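Cellulase IBT99 (Metagenomes, PDB 6WBT) probably hydrolyses 6-phospho-alpha-glucosides as a family 4 glycoside hydrolase, with NAD and a manganese ion in its active site. Local coordinates at residues G116-V128 / S148-R162. Residues are numbered along the deposited sequence; the frame is centred on the assembly and turned at random.
Sequences GMTYGMRTIYPMV and SNPAAIVAKATYKLR. With NAD (nicotinamide-adenine-dinucleotide), chain G; G6P (6-O-phosphono-alpha-D-glucopyranose), chain F.
Ser148 opens the contact by setting OG beside the selenium of selenomethionine Met127, while the same hydroxyl is hydrogen-bonded to Asn146. Asn149 faces the ligands. Its ND2 lies 2.6 Å from O3 of glucose-6-phosphate in a weak, bent bond and makes a second weak one to the NAD ribose, while OD1 takes the backbone N of Ala151 on a lone pair in the carbonyl plane, closing an Asx turn that helps to orient the amide. The Asn149 carbonyl O comes to 3.1 Å from CE2 of Tyr119. After a cis peptide, Pro150 lays CD over one face of the Tyr119 ring, 4.0 Å from the centroid, a CH-pi contact; its CG rests 3.6 Å from N of Gly120, where no side chain intervenes. Tyr119 carries CG anti to its own N (chi1 -176°), which sends the ring past Pro150 until OH donates a 2.6 Å hydrogen bond to NAD O3D, which lies at the ring's edge, in its plane. A phenylalanine in its place would probably keep the CH-pi contact with the proline but leave this ribose hydroxyl without its phenol partner. Ile153 is a knob among Gly116, Met117, Gly120 and Ile124, and Val154 CG1 meets Thr123 CB and CG2. Ala157 CB sits 3.7 Å from Ile124 CG2; beyond it, Thr158 CG2 touches Met127 CB, and Leu161 CD1 meets Val128 CG2. Arg162 closes the run: Val128 CG1 lies over the centre of one guanidinium face, 3.5 Å from Arg162 CZ, and NH2 is salt-bridged to Asp132. The axes of 116-128 and 151-161 thus cross at -37° within the Rossmann-type, NAD-binding part of the enzyme, packed through apolar side chains, whereas the polar chemistry gathers at the Asn149 end, where Tyr119 holds the nicotinamide ribose through O3D and Asn149 adds weak bonds to that ribose and to the sugar phosphate.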
# COMPACT_ATOMS: atom_id res chain seq x y z
N GLY A 116 31.11 -7.37 1.47
CA GLY A 116 29.95 -8.24 1.45
C GLY A 116 29.22 -8.20 0.12
O GLY A 116 28.75 -9.24 -0.37
N MSE A 117 29.10 -7.02 -0.47
CA MSE A 117 28.48 -6.87 -1.78
C MSE A 117 29.30 -7.57 -2.85
O MSE A 117 28.75 -8.17 -3.77
CB MSE A 117 28.32 -5.39 -2.13
CG MSE A 117 27.32 -4.65 -1.26
SE MSE A 117 26.98 -2.83 -1.86
CE MSE A 117 28.74 -2.06 -1.51
N THR A 118 30.63 -7.50 -2.71
CA THR A 118 31.51 -8.21 -3.62
C THR A 118 31.37 -9.72 -3.44
O THR A 118 31.27 -10.47 -4.42
CB THR A 118 32.96 -7.78 -3.40
OG1 THR A 118 33.06 -6.36 -3.60
CG2 THR A 118 33.89 -8.50 -4.37
N TYR A 119 31.36 -10.18 -2.19
CA TYR A 119 31.12 -11.59 -1.91
C TYR A 119 29.74 -12.02 -2.38
O TYR A 119 29.55 -13.17 -2.80
CB TYR A 119 31.28 -11.85 -0.41
CG TYR A 119 31.16 -13.30 0.01
CD1 TYR A 119 31.52 -14.33 -0.84
CD2 TYR A 119 30.68 -13.62 1.28
CE1 TYR A 119 31.41 -15.65 -0.45
CE2 TYR A 119 30.56 -14.94 1.68
CZ TYR A 119 30.92 -15.95 0.81
OH TYR A 119 30.80 -17.26 1.22
N GLY A 120 28.76 -11.10 -2.35
CA GLY A 120 27.42 -11.46 -2.77
C GLY A 120 27.32 -11.75 -4.26
O GLY A 120 26.68 -12.72 -4.67
N MSE A 121 27.94 -10.92 -5.09
CA MSE A 121 27.86 -11.08 -6.54
C MSE A 121 28.59 -12.32 -7.02
O MSE A 121 28.30 -12.85 -8.09
CB MSE A 121 28.41 -9.84 -7.25
CG MSE A 121 27.54 -8.60 -7.09
SE MSE A 121 27.69 -7.39 -8.61
CE MSE A 121 27.07 -8.59 -10.01
N ARG A 122 29.56 -12.80 -6.22
CA ARG A 122 30.21 -14.07 -6.53
C ARG A 122 29.30 -15.25 -6.26
O ARG A 122 29.49 -16.32 -6.87
CB ARG A 122 31.49 -14.23 -5.71
CG ARG A 122 32.65 -13.36 -6.17
CD ARG A 122 33.96 -13.87 -5.58
NE ARG A 122 33.95 -13.87 -4.12
CZ ARG A 122 34.40 -12.87 -3.38
NH1 ARG A 122 34.90 -11.78 -3.95
NH2 ARG A 122 34.35 -12.95 -2.05
N THR A 123 28.30 -15.10 -5.39
CA THR A 123 27.48 -16.21 -4.93
C THR A 123 26.13 -16.29 -5.62
O THR A 123 25.47 -17.33 -5.52
CB THR A 123 27.28 -16.11 -3.41
OG1 THR A 123 28.48 -15.63 -2.79
CG2 THR A 123 26.93 -17.47 -2.81
N ILE A 124 25.70 -15.23 -6.32
CA ILE A 124 24.35 -15.19 -6.88
C ILE A 124 24.14 -16.34 -7.86
O ILE A 124 23.30 -17.22 -7.65
CB ILE A 124 24.07 -13.83 -7.53
CG1 ILE A 124 24.02 -12.73 -6.47
CG2 ILE A 124 22.77 -13.86 -8.32
CD1 ILE A 124 23.74 -11.35 -7.02
N TYR A 125 24.89 -16.33 -8.96
CA TYR A 125 24.69 -17.32 -10.02
C TYR A 125 25.12 -18.73 -9.61
O TYR A 125 24.43 -19.69 -9.98
CB TYR A 125 25.41 -16.89 -11.30
CG TYR A 125 24.67 -15.81 -12.06
CD1 TYR A 125 23.43 -16.08 -12.64
CD2 TYR A 125 25.20 -14.54 -12.20
CE1 TYR A 125 22.75 -15.10 -13.34
CE2 TYR A 125 24.52 -13.56 -12.90
CZ TYR A 125 23.29 -13.84 -13.46
OH TYR A 125 22.61 -12.87 -14.16
N PRO A 126 26.23 -18.92 -8.88
CA PRO A 126 26.52 -20.27 -8.37
C PRO A 126 25.41 -20.84 -7.50
O PRO A 126 25.20 -22.06 -7.51
CB PRO A 126 27.82 -20.07 -7.59
CG PRO A 126 28.49 -18.97 -8.30
CD PRO A 126 27.39 -18.03 -8.70
N MSE A 127 24.71 -20.00 -6.74
CA MSE A 127 23.57 -20.46 -5.95
C MSE A 127 22.40 -20.83 -6.85
O MSE A 127 21.69 -21.80 -6.59
CB MSE A 127 23.14 -19.39 -4.94
CG MSE A 127 23.88 -19.45 -3.62
SE MSE A 127 23.58 -21.13 -2.68
CE MSE A 127 21.63 -21.12 -2.68
N VAL A 128 22.21 -20.06 -7.92
CA VAL A 128 21.15 -20.36 -8.88
C VAL A 128 21.43 -21.69 -9.57
O VAL A 128 20.51 -22.47 -9.83
CB VAL A 128 21.00 -19.20 -9.89
CG1 VAL A 128 20.01 -19.57 -10.98
CG2 VAL A 128 20.56 -17.93 -9.18
N SER A 148 24.51 -20.24 3.52
CA SER A 148 25.72 -19.63 2.99
C SER A 148 25.54 -18.12 2.86
O SER A 148 24.44 -17.62 2.59
CB SER A 148 26.08 -20.23 1.63
OG SER A 148 25.00 -20.11 0.71
N ASN A 149 26.62 -17.40 3.06
CA ASN A 149 26.62 -15.95 3.08
C ASN A 149 27.07 -15.38 1.74
O ASN A 149 27.75 -16.05 0.96
CB ASN A 149 27.55 -15.44 4.19
CG ASN A 149 26.86 -15.37 5.54
OD1 ASN A 149 25.64 -15.22 5.62
ND2 ASN A 149 27.64 -15.47 6.61
N PRO A 150 26.68 -14.13 1.42
CA PRO A 150 25.78 -13.26 2.20
C PRO A 150 24.32 -13.68 2.06
O PRO A 150 23.76 -13.60 0.97
CB PRO A 150 26.01 -11.87 1.58
CG PRO A 150 27.28 -11.99 0.79
CD PRO A 150 27.29 -13.40 0.30
N ALA A 151 23.73 -14.13 3.17
CA ALA A 151 22.37 -14.66 3.13
C ALA A 151 21.36 -13.60 2.70
O ALA A 151 20.30 -13.94 2.15
CB ALA A 151 21.99 -15.23 4.49
N ALA A 152 21.66 -12.32 2.93
CA ALA A 152 20.73 -11.26 2.53
C ALA A 152 20.68 -11.11 1.02
O ALA A 152 19.60 -11.03 0.43
CB ALA A 152 21.13 -9.95 3.19
N ILE A 153 21.85 -11.07 0.37
CA ILE A 153 21.89 -10.83 -1.07
C ILE A 153 21.45 -12.07 -1.84
O ILE A 153 20.72 -11.97 -2.83
CB ILE A 153 23.29 -10.36 -1.49
CG1 ILE A 153 23.63 -9.03 -0.80
CG2 ILE A 153 23.39 -10.23 -3.00
CD1 ILE A 153 25.04 -8.56 -1.06
N VAL A 154 21.88 -13.25 -1.40
CA VAL A 154 21.57 -14.46 -2.15
C VAL A 154 20.09 -14.81 -2.05
O VAL A 154 19.50 -15.35 -2.99
CB VAL A 154 22.46 -15.63 -1.69
CG1 VAL A 154 23.93 -15.27 -1.83
CG2 VAL A 154 22.14 -16.04 -0.26
N ALA A 155 19.45 -14.50 -0.92
CA ALA A 155 18.03 -14.80 -0.77
C ALA A 155 17.18 -13.88 -1.65
O ALA A 155 16.22 -14.33 -2.27
CB ALA A 155 17.61 -14.68 0.69
N LYS A 156 17.53 -12.60 -1.71
CA LYS A 156 16.82 -11.68 -2.58
C LYS A 156 17.06 -12.00 -4.05
O LYS A 156 16.17 -11.78 -4.88
CB LYS A 156 17.23 -10.23 -2.28
CG LYS A 156 16.38 -9.18 -2.97
CD LYS A 156 16.91 -7.78 -2.71
CE LYS A 156 15.88 -6.91 -2.03
NZ LYS A 156 15.54 -7.42 -0.66
N ALA A 157 18.24 -12.52 -4.38
CA ALA A 157 18.54 -12.87 -5.76
C ALA A 157 17.86 -14.18 -6.16
O ALA A 157 17.24 -14.27 -7.23
CB ALA A 157 20.05 -12.96 -5.97
N THR A 158 17.96 -15.20 -5.31
CA THR A 158 17.34 -16.49 -5.63
C THR A 158 15.82 -16.39 -5.66
O THR A 158 15.18 -17.11 -6.43
CB THR A 158 17.78 -17.55 -4.62
OG1 THR A 158 17.61 -17.06 -3.29
CG2 THR A 158 19.24 -17.93 -4.84
N TYR A 159 15.23 -15.51 -4.84
CA TYR A 159 13.78 -15.37 -4.86
C TYR A 159 13.30 -14.67 -6.12
O TYR A 159 12.20 -14.96 -6.61
CB TYR A 159 13.30 -14.61 -3.62
CG TYR A 159 11.84 -14.23 -3.68
CD1 TYR A 159 10.85 -15.21 -3.74
CD2 TYR A 159 11.44 -12.90 -3.69
CE1 TYR A 159 9.52 -14.88 -3.80
CE2 TYR A 159 10.10 -12.56 -3.75
CZ TYR A 159 9.14 -13.56 -3.80
OH TYR A 159 7.81 -13.22 -3.86
N LYS A 160 14.09 -13.75 -6.66
CA LYS A 160 13.72 -13.07 -7.90
C LYS A 160 13.92 -13.96 -9.11
O LYS A 160 13.10 -13.95 -10.04
CB LYS A 160 14.51 -11.77 -8.06
CG LYS A 160 14.13 -10.98 -9.30
CD LYS A 160 14.55 -9.53 -9.19
CE LYS A 160 14.05 -8.72 -10.37
NZ LYS A 160 14.28 -7.26 -10.22
N LEU A 161 15.01 -14.73 -9.14
CA LEU A 161 15.30 -15.53 -10.33
C LEU A 161 14.56 -16.86 -10.28
O LEU A 161 13.96 -17.28 -11.28
CB LEU A 161 16.81 -15.74 -10.46
CG LEU A 161 17.62 -14.51 -10.85
CD1 LEU A 161 19.11 -14.79 -10.76
CD2 LEU A 161 17.25 -14.04 -12.26
N ARG A 162 14.57 -17.53 -9.13
CA ARG A 162 13.93 -18.83 -8.93
C ARG A 162 12.93 -18.69 -7.79
O ARG A 162 13.20 -19.12 -6.66
CB ARG A 162 14.97 -19.92 -8.63
CG ARG A 162 15.41 -20.73 -9.84
CD ARG A 162 16.11 -19.86 -10.88
NE ARG A 162 16.66 -20.67 -11.97
CZ ARG A 162 17.22 -20.16 -13.06
NH1 ARG A 162 17.30 -18.85 -13.21
NH2 ARG A 162 17.70 -20.96 -14.00
PA NAD G . 35.56 -22.48 3.33
O1A NAD G . 36.18 -21.54 2.35
O2A NAD G . 36.43 -23.06 4.39
O5B NAD G . 34.84 -23.67 2.52
C5B NAD G . 33.85 -23.34 1.50
C4B NAD G . 33.72 -24.51 0.55
O4B NAD G . 32.77 -24.17 -0.50
C3B NAD G . 35.00 -24.94 -0.17
O3B NAD G . 35.15 -26.35 -0.07
C2B NAD G . 34.73 -24.54 -1.63
O2B NAD G . 35.47 -25.27 -2.58
C1B NAD G . 33.23 -24.77 -1.69
N9A NAD G . 32.57 -24.14 -2.83
C8A NAD G . 32.89 -22.93 -3.39
N7A NAD G . 32.14 -22.61 -4.42
C5A NAD G . 31.27 -23.69 -4.55
C6A NAD G . 30.23 -23.96 -5.46
N6A NAD G . 29.88 -23.14 -6.45
N1A NAD G . 29.57 -25.13 -5.32
C2A NAD G . 29.93 -25.96 -4.33
N3A NAD G . 30.89 -25.81 -3.41
C4A NAD G . 31.53 -24.64 -3.58
O3 NAD G . 34.31 -21.76 4.03
PN NAD G . 33.81 -21.70 5.55
O1N NAD G . 33.70 -23.09 6.08
O2N NAD G . 34.65 -20.72 6.30
O5D NAD G . 32.34 -21.09 5.34
C5D NAD G . 31.45 -21.77 4.42
C4D NAD G . 30.24 -20.91 4.17
O4D NAD G . 29.43 -20.87 5.36
C3D NAD G . 30.53 -19.44 3.84
O3D NAD G . 29.73 -19.02 2.74
C2D NAD G . 30.10 -18.75 5.14
O2D NAD G . 29.84 -17.36 5.02
C1D NAD G . 28.87 -19.58 5.48
N1N NAD G . 28.43 -19.38 6.89
C2N NAD G . 27.30 -18.65 7.15
C3N NAD G . 26.89 -18.43 8.46
C7N NAD G . 25.60 -17.66 8.68
O7N NAD G . 25.50 -16.91 9.64
N7N NAD G . 24.61 -17.87 7.82
C4N NAD G . 27.65 -18.93 9.51
C5N NAD G . 28.77 -19.69 9.23
C6N NAD G . 29.14 -19.90 7.92
C1 G6P F . 28.33 -15.77 12.47
C2 G6P F . 27.80 -14.98 11.28
C3 G6P F . 28.52 -15.38 9.99
C4 G6P F . 30.03 -15.32 10.19
C5 G6P F . 30.41 -16.16 11.41
C6 G6P F . 31.92 -16.20 11.65
O1 G6P F . 27.99 -17.15 12.32
O2 G6P F . 26.40 -15.22 11.12
O3 G6P F . 28.14 -14.50 8.93
O4 G6P F . 30.70 -15.82 9.03
O5 G6P F . 29.75 -15.64 12.56
O6 G6P F . 32.62 -15.54 10.60
P G6P F . 34.21 -15.74 10.46
O1P G6P F . 34.72 -14.37 10.08
O2P G6P F . 34.36 -16.79 9.39
O3P G6P F . 34.63 -16.20 11.83